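Local structure of RNA polymerase II subunit B1 CTD phosphatase RTR1 (5C2Y) at residues K22-S27 / D148-K153; L56-T61 / K153-F158. The protein removes phosphate from serines in the C-terminal domain of the largest RNA polymerase II subunit and so regulates the polymerase during transcription. All blocks are in the same frame, centred on the assembly; numbering follows the deposited sequence.

Contact 1: K22-S27 / D148-K153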
ATOM      1  N   LYS A  22      -5.080   4.946  24.219  1.00 53.66           N
ATOM      2  CA  LYS A  22      -5.186   4.611  25.630  1.00 61.39           C
ATOM      3  C   LYS A  22      -4.169   3.537  26.014  1.00 57.42           C
ATOM      4  O   LYS A  22      -3.581   3.590  27.086  1.00 61.00           O
ATOM      5  CB  LYS A  22      -6.609   4.132  25.955  1.00 65.69           C
ATOM      6  CG  LYS A  22      -6.839   3.758  27.414  1.00 63.51           C
ATOM      7  CD  LYS A  22      -6.601   4.954  28.335  1.00 73.11           C
ATOM      8  CE  LYS A  22      -7.106   4.680  29.756  1.00 75.93           C
ATOM      9  NZ  LYS A  22      -6.378   3.546  30.393  1.00 71.69           N
ATOM     10  N   HIS A  23      -3.964   2.555  25.145  1.00 54.38           N
ATOM     11  CA  HIS A  23      -3.055   1.471  25.488  1.00 57.39           C
ATOM     12  C   HIS A  23      -1.984   1.222  24.433  1.00 51.09           C
ATOM     13  O   HIS A  23      -2.182   1.486  23.257  1.00 49.81           O
ATOM     14  CB  HIS A  23      -3.842   0.184  25.728  1.00 58.44           C
ATOM     15  CG  HIS A  23      -4.668   0.202  26.978  1.00 66.64           C
ATOM     16  ND1 HIS A  23      -4.116   0.106  28.239  1.00 67.72           N
ATOM     17  CD2 HIS A  23      -6.008   0.299  27.160  1.00 66.92           C
ATOM     18  CE1 HIS A  23      -5.079   0.144  29.142  1.00 65.07           C
ATOM     19  NE2 HIS A  23      -6.236   0.262  28.517  1.00 65.09           N
ATOM     20  N   ARG A  24      -0.841   0.719  24.879  1.00 51.15           N
ATOM     21  CA  ARG A  24       0.197   0.261  23.978  1.00 45.13           C
ATOM     22  C   ARG A  24      -0.284  -0.982  23.236  1.00 48.43           C
ATOM     23  O   ARG A  24      -0.020  -1.144  22.039  1.00 49.03           O
ATOM     24  CB  ARG A  24       1.490  -0.049  24.744  1.00 48.08           C
ATOM     25  CG  ARG A  24       2.457   1.121  24.835  1.00 52.07           C
ATOM     26  CD  ARG A  24       3.798   0.749  25.468  1.00 49.05           C
ATOM     27  NE  ARG A  24       4.613  -0.106  24.614  1.00 50.79           N
ATOM     28  CZ  ARG A  24       4.787  -1.409  24.814  1.00 57.09           C
ATOM     29  NH1 ARG A  24       4.201  -2.010  25.849  1.00 52.08           N
ATOM     30  NH2 ARG A  24       5.553  -2.111  23.984  1.00 57.11           N
ATOM     31  N   GLN A  25      -0.998  -1.853  23.947  1.00 43.75           N
ATOM     32  CA  GLN A  25      -1.352  -3.169  23.425  1.00 37.97           C
ATOM     33  C   GLN A  25      -2.805  -3.310  22.975  1.00 42.70           C
ATOM     34  O   GLN A  25      -3.729  -3.326  23.799  1.00 40.73           O
ATOM     35  CB  GLN A  25      -1.059  -4.228  24.468  1.00 41.12           C
ATOM     36  CG  GLN A  25      -1.362  -5.619  24.014  1.00 36.79           C
ATOM     37  CD  GLN A  25      -0.488  -6.022  22.876  1.00 39.74           C
ATOM     38  OE1 GLN A  25       0.734  -5.895  22.953  1.00 42.68           O
ATOM     39  NE2 GLN A  25      -1.099  -6.507  21.797  1.00 37.22           N
ATOM     40  N   LEU A  26      -2.982  -3.453  21.658  1.00 40.58           N
ATOM     41  CA  LEU A  26      -4.291  -3.610  21.029  1.00 34.86           C
ATOM     42  C   LEU A  26      -4.870  -5.017  21.154  1.00 33.81           C
ATOM     43  O   LEU A  26      -4.147  -6.000  21.118  1.00 36.64           O
ATOM     44  CB  LEU A  26      -4.211  -3.259  19.543  1.00 32.37           C
ATOM     45  CG  LEU A  26      -3.951  -1.830  19.087  1.00 31.68           C
ATOM     46  CD1 LEU A  26      -3.668  -1.856  17.606  1.00 29.02           C
ATOM     47  CD2 LEU A  26      -5.118  -0.919  19.402  1.00 31.15           C
ATOM     48  N   SER A  27      -6.192  -5.098  21.273  1.00 35.05           N
ATOM     49  CA  SER A  27      -6.912  -6.355  21.093  1.00 31.73           C
ATOM     50  C   SER A  27      -6.951  -6.776  19.622  1.00 33.58           C
ATOM     51  O   SER A  27      -6.802  -5.937  18.721  1.00 32.82           O
ATOM     52  CB  SER A  27      -8.327  -6.209  21.598  1.00 27.18           C
ATOM     53  OG  SER A  27      -9.038  -5.364  20.704  1.00 33.31           O
ATOM     54  N   ASP A 148       4.759   7.970  20.270  1.00 65.94           N
ATOM     55  CA  ASP A 148       5.232   6.609  20.459  1.00 66.63           C
ATOM     56  C   ASP A 148       6.580   6.645  21.185  1.00 67.85           C
ATOM     57  O   ASP A 148       7.556   7.205  20.669  1.00 63.04           O
ATOM     58  CB  ASP A 148       5.341   5.912  19.088  1.00 66.44           C
ATOM     59  CG  ASP A 148       5.563   4.413  19.186  1.00 64.16           C
ATOM     60  OD1 ASP A 148       5.692   3.869  20.316  1.00 60.58           O
ATOM     61  OD2 ASP A 148       5.574   3.783  18.100  1.00 57.97           O
ATOM     62  N   PRO A 149       6.634   6.082  22.404  1.00 68.03           N
ATOM     63  CA  PRO A 149       7.901   5.947  23.131  1.00 68.02           C
ATOM     64  C   PRO A 149       8.949   5.135  22.352  1.00 69.43           C
ATOM     65  O   PRO A 149      10.131   5.159  22.695  1.00 73.84           O
ATOM     66  CB  PRO A 149       7.490   5.222  24.422  1.00 62.96           C
ATOM     67  CG  PRO A 149       6.091   4.667  24.143  1.00 60.72           C
ATOM     68  CD  PRO A 149       5.480   5.634  23.206  1.00 61.68           C
ATOM     69  N   GLU A 150       8.518   4.424  21.317  1.00 63.55           N
ATOM     70  CA  GLU A 150       9.417   3.597  20.539  1.00 62.08           C
ATOM     71  C   GLU A 150       9.308   3.993  19.074  1.00 60.37           C
ATOM     72  O   GLU A 150       9.584   3.191  18.181  1.00 58.18           O
ATOM     73  CB  GLU A 150       9.083   2.115  20.725  1.00 62.11           C
ATOM     74  CG  GLU A 150       8.776   1.719  22.158  1.00 63.73           C
ATOM     75  CD  GLU A 150       8.506   0.232  22.310  1.00 79.51           C
ATOM     76  OE1 GLU A 150       8.426  -0.473  21.280  1.00 74.95           O
ATOM     77  OE2 GLU A 150       8.362  -0.230  23.463  1.00 90.33           O
ATOM     78  N   GLN A 151       8.883   5.230  18.836  1.00 62.20           N
ATOM     79  CA  GLN A 151       8.672   5.726  17.480  1.00 64.05           C
ATOM     80  C   GLN A 151       9.866   5.426  16.591  1.00 63.60           C
ATOM     81  O   GLN A 151       9.723   4.839  15.518  1.00 62.26           O
ATOM     82  CB  GLN A 151       8.419   7.229  17.485  1.00 67.27           C
ATOM     83  CG  GLN A 151       8.245   7.799  16.105  1.00 61.93           C
ATOM     84  CD  GLN A 151       6.799   7.738  15.654  1.00 70.43           C
ATOM     85  OE1 GLN A 151       5.868   7.892  16.456  1.00 69.97           O
ATOM     86  NE2 GLN A 151       6.600   7.481  14.369  1.00 74.03           N
ATOM     87  N   ASP A 152      11.041   5.820  17.066  1.00 64.23           N
ATOM     88  CA  ASP A 152      12.283   5.598  16.341  1.00 62.36           C
ATOM     89  C   ASP A 152      12.476   4.121  16.025  1.00 58.96           C
ATOM     90  O   ASP A 152      12.935   3.770  14.936  1.00 60.15           O
ATOM     91  CB  ASP A 152      13.480   6.118  17.142  1.00 66.61           C
ATOM     92  CG  ASP A 152      13.480   7.629  17.287  1.00 78.65           C
ATOM     93  OD1 ASP A 152      12.387   8.222  17.452  1.00 79.40           O
ATOM     94  OD2 ASP A 152      14.580   8.222  17.225  1.00 81.37           O
ATOM     95  N   LYS A 153      12.123   3.261  16.979  1.00 56.46           N
ATOM     96  CA  LYS A 153      12.289   1.819  16.803  1.00 55.47           C
ATOM     97  C   LYS A 153      11.324   1.279  15.743  1.00 54.02           C
ATOM     98  O   LYS A 153      11.724   0.502  14.874  1.00 54.45           O
ATOM     99  CB  LYS A 153      12.086   1.078  18.133  1.00 55.45           C
ATOM    100  CG  LYS A 153      12.427  -0.409  18.067  1.00 50.68           C
ATOM    101  CD  LYS A 153      11.928  -1.138  19.304  1.00 55.62           C
ATOM    102  CE  LYS A 153      12.506  -2.542  19.401  1.00 55.24           C
ATOM    103  NZ  LYS A 153      11.933  -3.469  18.393  1.00 52.84           N
TER

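Contact 2: L56-T61 / K153-F158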
ATOM      1  N   LEU A  56       2.435   3.886   6.205  1.00 30.43           N
ATOM      2  CA  LEU A  56       1.345   2.926   6.210  1.00 26.86           C
ATOM      3  C   LEU A  56       1.791   1.491   6.474  1.00 30.66           C
ATOM      4  O   LEU A  56       1.062   0.706   7.085  1.00 31.99           O
ATOM      5  CB  LEU A  56       0.666   3.020   4.863  1.00 31.30           C
ATOM      6  CG  LEU A  56      -0.747   2.598   4.594  1.00 34.78           C
ATOM      7  CD1 LEU A  56      -1.669   3.694   5.048  1.00 30.30           C
ATOM      8  CD2 LEU A  56      -0.826   2.394   3.096  1.00 33.11           C
ATOM      9  N   GLY A  57       2.986   1.149   6.000  1.00 30.02           N
ATOM     10  CA  GLY A  57       3.556  -0.173   6.205  1.00 30.43           C
ATOM     11  C   GLY A  57       3.505  -0.775   7.610  1.00 31.06           C
ATOM     12  O   GLY A  57       3.411  -2.003   7.742  1.00 31.90           O
ATOM     13  N   ARG A  58       3.577   0.066   8.647  1.00 29.25           N
ATOM     14  CA  ARG A  58       3.443  -0.380  10.043  1.00 30.86           C
ATOM     15  C   ARG A  58       2.215  -1.230  10.279  1.00 33.81           C
ATOM     16  O   ARG A  58       2.211  -2.098  11.159  1.00 37.35           O
ATOM     17  CB  ARG A  58       3.332   0.797  11.013  1.00 33.08           C
ATOM     18  CG  ARG A  58       4.424   1.773  10.951  1.00 35.96           C
ATOM     19  CD  ARG A  58       3.899   3.128  11.248  1.00 35.35           C
ATOM     20  NE  ARG A  58       4.982   4.079  11.130  1.00 40.38           N
ATOM     21  CZ  ARG A  58       5.718   4.472  12.157  1.00 53.70           C
ATOM     22  NH1 ARG A  58       5.462   4.002  13.377  1.00 56.44           N
ATOM     23  NH2 ARG A  58       6.694   5.346  11.967  1.00 60.00           N
ATOM     24  N   PHE A  59       1.168  -0.936   9.509  1.00 30.67           N
ATOM     25  CA  PHE A  59      -0.184  -1.380   9.811  1.00 29.97           C
ATOM     26  C   PHE A  59      -0.623  -2.557   8.977  1.00 27.48           C
ATOM     27  O   PHE A  59      -1.688  -3.116   9.224  1.00 30.60           O
ATOM     28  CB  PHE A  59      -1.175  -0.231   9.590  1.00 30.86           C
ATOM     29  CG  PHE A  59      -0.902   0.987  10.432  1.00 34.25           C
ATOM     30  CD1 PHE A  59      -1.167   0.985  11.797  1.00 34.47           C
ATOM     31  CD2 PHE A  59      -0.410   2.142   9.857  1.00 30.12           C
ATOM     32  CE1 PHE A  59      -0.931   2.108  12.562  1.00 31.83           C
ATOM     33  CE2 PHE A  59      -0.175   3.262  10.619  1.00 30.14           C
ATOM     34  CZ  PHE A  59      -0.432   3.246  11.968  1.00 31.05           C
ATOM     35  N   LEU A  60       0.181  -2.917   7.978  1.00 31.02           N
ATOM     36  CA  LEU A  60      -0.209  -3.923   6.990  1.00 25.12           C
ATOM     37  C   LEU A  60       0.662  -5.165   6.986  1.00 27.55           C
ATOM     38  O   LEU A  60       1.846  -5.127   7.307  1.00 30.26           O
ATOM     39  CB  LEU A  60      -0.191  -3.325   5.587  1.00 24.85           C
ATOM     40  CG  LEU A  60      -1.022  -2.059   5.428  1.00 25.53           C
ATOM     41  CD1 LEU A  60      -1.003  -1.625   3.988  1.00 24.11           C
ATOM     42  CD2 LEU A  60      -2.432  -2.320   5.901  1.00 25.89           C
ATOM     43  N   THR A  61       0.040  -6.270   6.611  1.00 30.56           N
ATOM     44  CA  THR A  61       0.739  -7.496   6.300  1.00 27.98           C
ATOM     45  C   THR A  61       0.615  -7.677   4.786  1.00 31.45           C
ATOM     46  O   THR A  61      -0.262  -7.063   4.166  1.00 28.01           O
ATOM     47  CB  THR A  61       0.132  -8.684   7.047  1.00 29.30           C
ATOM     48  OG1 THR A  61      -1.253  -8.787   6.697  1.00 31.88           O
ATOM     49  CG2 THR A  61       0.251  -8.490   8.559  1.00 27.22           C
ATOM     50  N   LYS A 153      12.123   3.261  16.979  1.00 56.46           N
ATOM     51  CA  LYS A 153      12.289   1.819  16.803  1.00 55.47           C
ATOM     52  C   LYS A 153      11.324   1.279  15.743  1.00 54.02           C
ATOM     53  O   LYS A 153      11.724   0.502  14.874  1.00 54.45           O
ATOM     54  CB  LYS A 153      12.086   1.078  18.133  1.00 55.45           C
ATOM     55  CG  LYS A 153      12.427  -0.409  18.067  1.00 50.68           C
ATOM     56  CD  LYS A 153      11.928  -1.138  19.304  1.00 55.62           C
ATOM     57  CE  LYS A 153      12.506  -2.542  19.401  1.00 55.24           C
ATOM     58  NZ  LYS A 153      11.933  -3.469  18.393  1.00 52.84           N
ATOM     59  N   HIS A 154      10.059   1.698  15.811  1.00 55.86           N
ATOM     60  CA  HIS A 154       9.053   1.246  14.850  1.00 50.29           C
ATOM     61  C   HIS A 154       9.352   1.783  13.453  1.00 49.08           C
ATOM     62  O   HIS A 154       9.119   1.102  12.458  1.00 47.98           O
ATOM     63  CB  HIS A 154       7.654   1.668  15.299  1.00 50.12           C
ATOM     64  CG  HIS A 154       7.203   1.002  16.561  1.00 48.81           C
ATOM     65  ND1 HIS A 154       6.552   1.679  17.571  1.00 46.00           N
ATOM     66  CD2 HIS A 154       7.306  -0.284  16.974  1.00 51.38           C
ATOM     67  CE1 HIS A 154       6.280   0.841  18.554  1.00 49.90           C
ATOM     68  NE2 HIS A 154       6.726  -0.357  18.218  1.00 50.82           N
ATOM     69  N   ASP A 155       9.886   2.999  13.391  1.00 49.01           N
ATOM     70  CA  ASP A 155      10.332   3.591  12.140  1.00 46.71           C
ATOM     71  C   ASP A 155      11.347   2.723  11.409  1.00 51.53           C
ATOM     72  O   ASP A 155      11.439   2.754  10.177  1.00 53.42           O
ATOM     73  CB  ASP A 155      10.941   4.959  12.407  1.00 50.64           C
ATOM     74  CG  ASP A 155       9.906   5.981  12.725  1.00 59.65           C
ATOM     75  OD1 ASP A 155       8.718   5.629  12.622  1.00 60.10           O
ATOM     76  OD2 ASP A 155      10.266   7.130  13.068  1.00 71.19           O
ATOM     77  N   ILE A 156      12.113   1.954  12.172  1.00 47.12           N
ATOM     78  CA  ILE A 156      13.149   1.107  11.605  1.00 48.82           C
ATOM     79  C   ILE A 156      12.643  -0.314  11.389  1.00 46.68           C
ATOM     80  O   ILE A 156      12.923  -0.937  10.359  1.00 45.96           O
ATOM     81  CB  ILE A 156      14.387   1.093  12.510  1.00 49.06           C
ATOM     82  CG1 ILE A 156      14.943   2.515  12.626  1.00 51.67           C
ATOM     83  CG2 ILE A 156      15.434   0.147  11.976  1.00 43.49           C
ATOM     84  CD1 ILE A 156      16.134   2.638  13.541  1.00 51.08           C
ATOM     85  N   ASP A 157      11.879  -0.820  12.350  1.00 44.49           N
ATOM     86  CA  ASP A 157      11.355  -2.177  12.255  1.00 44.27           C
ATOM     87  C   ASP A 157      10.335  -2.356  11.138  1.00 41.03           C
ATOM     88  O   ASP A 157      10.094  -3.470  10.682  1.00 39.33           O
ATOM     89  CB  ASP A 157      10.736  -2.575  13.585  1.00 45.90           C
ATOM     90  CG  ASP A 157      11.780  -2.822  14.647  1.00 50.74           C
ATOM     91  OD1 ASP A 157      12.845  -3.401  14.315  1.00 49.17           O
ATOM     92  OD2 ASP A 157      11.542  -2.416  15.803  1.00 53.82           O
ATOM     93  N   PHE A 158       9.730  -1.256  10.707  1.00 44.48           N
ATOM     94  CA  PHE A 158       8.706  -1.312   9.682  1.00 38.92           C
ATOM     95  C   PHE A 158       9.032  -0.363   8.549  1.00 39.45           C
ATOM     96  O   PHE A 158       8.153   0.054   7.800  1.00 39.42           O
ATOM     97  CB  PHE A 158       7.342  -1.011  10.291  1.00 39.10           C
ATOM     98  CG  PHE A 158       6.917  -2.035  11.297  1.00 35.25           C
ATOM     99  CD1 PHE A 158       6.668  -3.340  10.900  1.00 31.39           C
ATOM    100  CD2 PHE A 158       6.809  -1.711  12.635  1.00 33.06           C
ATOM    101  CE1 PHE A 158       6.300  -4.303  11.820  1.00 35.40           C
ATOM    102  CE2 PHE A 158       6.441  -2.667  13.562  1.00 34.13           C
ATOM    103  CZ  PHE A 158       6.183  -3.969  13.155  1.00 31.77           C
TER

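Contact 1: K22-S27 / D148-K153
Arg24 and Glu150 join the two segments through a loose salt bridge, with Arg24 NH2 3.4 Å from Glu150 OE2. Arg24 NE lies farther from the same oxygen, at 3.9 Å, and the oxygen comes to the guanidinium obliquely. The two side chains cross at about a right angle, and the guanidinium and carboxylate planes are 39° apart. This is therefore not a flat, two-bond pairing. The Arg24 chain bends at its third torsion (chi3 70°), which turns the guanidinium to Glu150. The Glu150 chain runs straight out beyond CG. The backbones stay well apart: the nearest CA atoms, of Arg24 and Asp148, are 8.8 Å from each other.

Glu150 sits in a turn. A type I beta turn runs from Asp148 to Gln151, closed by Gln151 N to Asp148 O at 3.0 Å. Asp148 adds an Asx turn, in which its OD1 accepts from Glu150 N, also at 3.0 Å, from above the carboxylate plane. Glu150 is then the N-cap residue of helix 151-157. On the other segment, Arg24 makes backbone hydrogen bonds with Gly142, and Gln25 OE1 is hydrogen-bonded to Thr141 OG1. The contact is a small one at the protein surface. It links the loop between helices 9-17 and 28-42 to the start of helix 151-157.

Contact 2: L56-T61 / K153-F158
The C-terminal turn of helix 151-157 and the residue after it pack against the short 3-10 turn at Gly57 and Arg58, which falls in the predicted RTR1-type zinc finger. The backbones come closest at Arg58 and Phe158, whose CA atoms are 5.4 Å apart. Phe158 is the first residue to leave the helix. Its CB lies 4.0 Å from Arg58 CA and 4.1 Å from Arg58 CG, so the root of the phenylalanine packs on the start of the arginine chain. That chain bends at its second torsion (chi2 147°) and reaches along the helix. Arg58 NH1 lies 3.7 Å from His154 CB, and the carbonyl carbon of His154 sits over one guanidinium face. As modelled, Asp155 OD1 lies at the guanidinium edge near Arg58 NH2, a probable salt bridge, but the pair is too close and its detail is doubtful. Arg140 NH1 is hydrogen-bonded to Arg58 O, and the Phe158 side chain touches Arg140. Phe59 points away from helix 151-157 and packs on helices 9-17 and 28-42. The contact is the end of a short helix packed on the link between helices 50-56 and 62-74, in a fold of helices and loops without strands.

In the fold
Both contacts draw on helix 151-157, contact 1 at its start and contact 2 from its middle to just past its end. Their segments overlap at Lys153, which takes part in neither. Their centres are 12 Å apart. Contact 1 meets the start of the helix at the surface, about 22 Å from the centre of the chain. Contact 2 lies deeper, about 12 Å from that centre. The segments alternate along the chain. A probable hydrogen bond between Asp148 OD2 and His154 ND1 joins the two contacts, though its modelled length is doubtful. Gln151 also packs against Arg58. Both contacts lie away from the zinc ion, which is bound by Cys78, Cys83, Cys117 and His121.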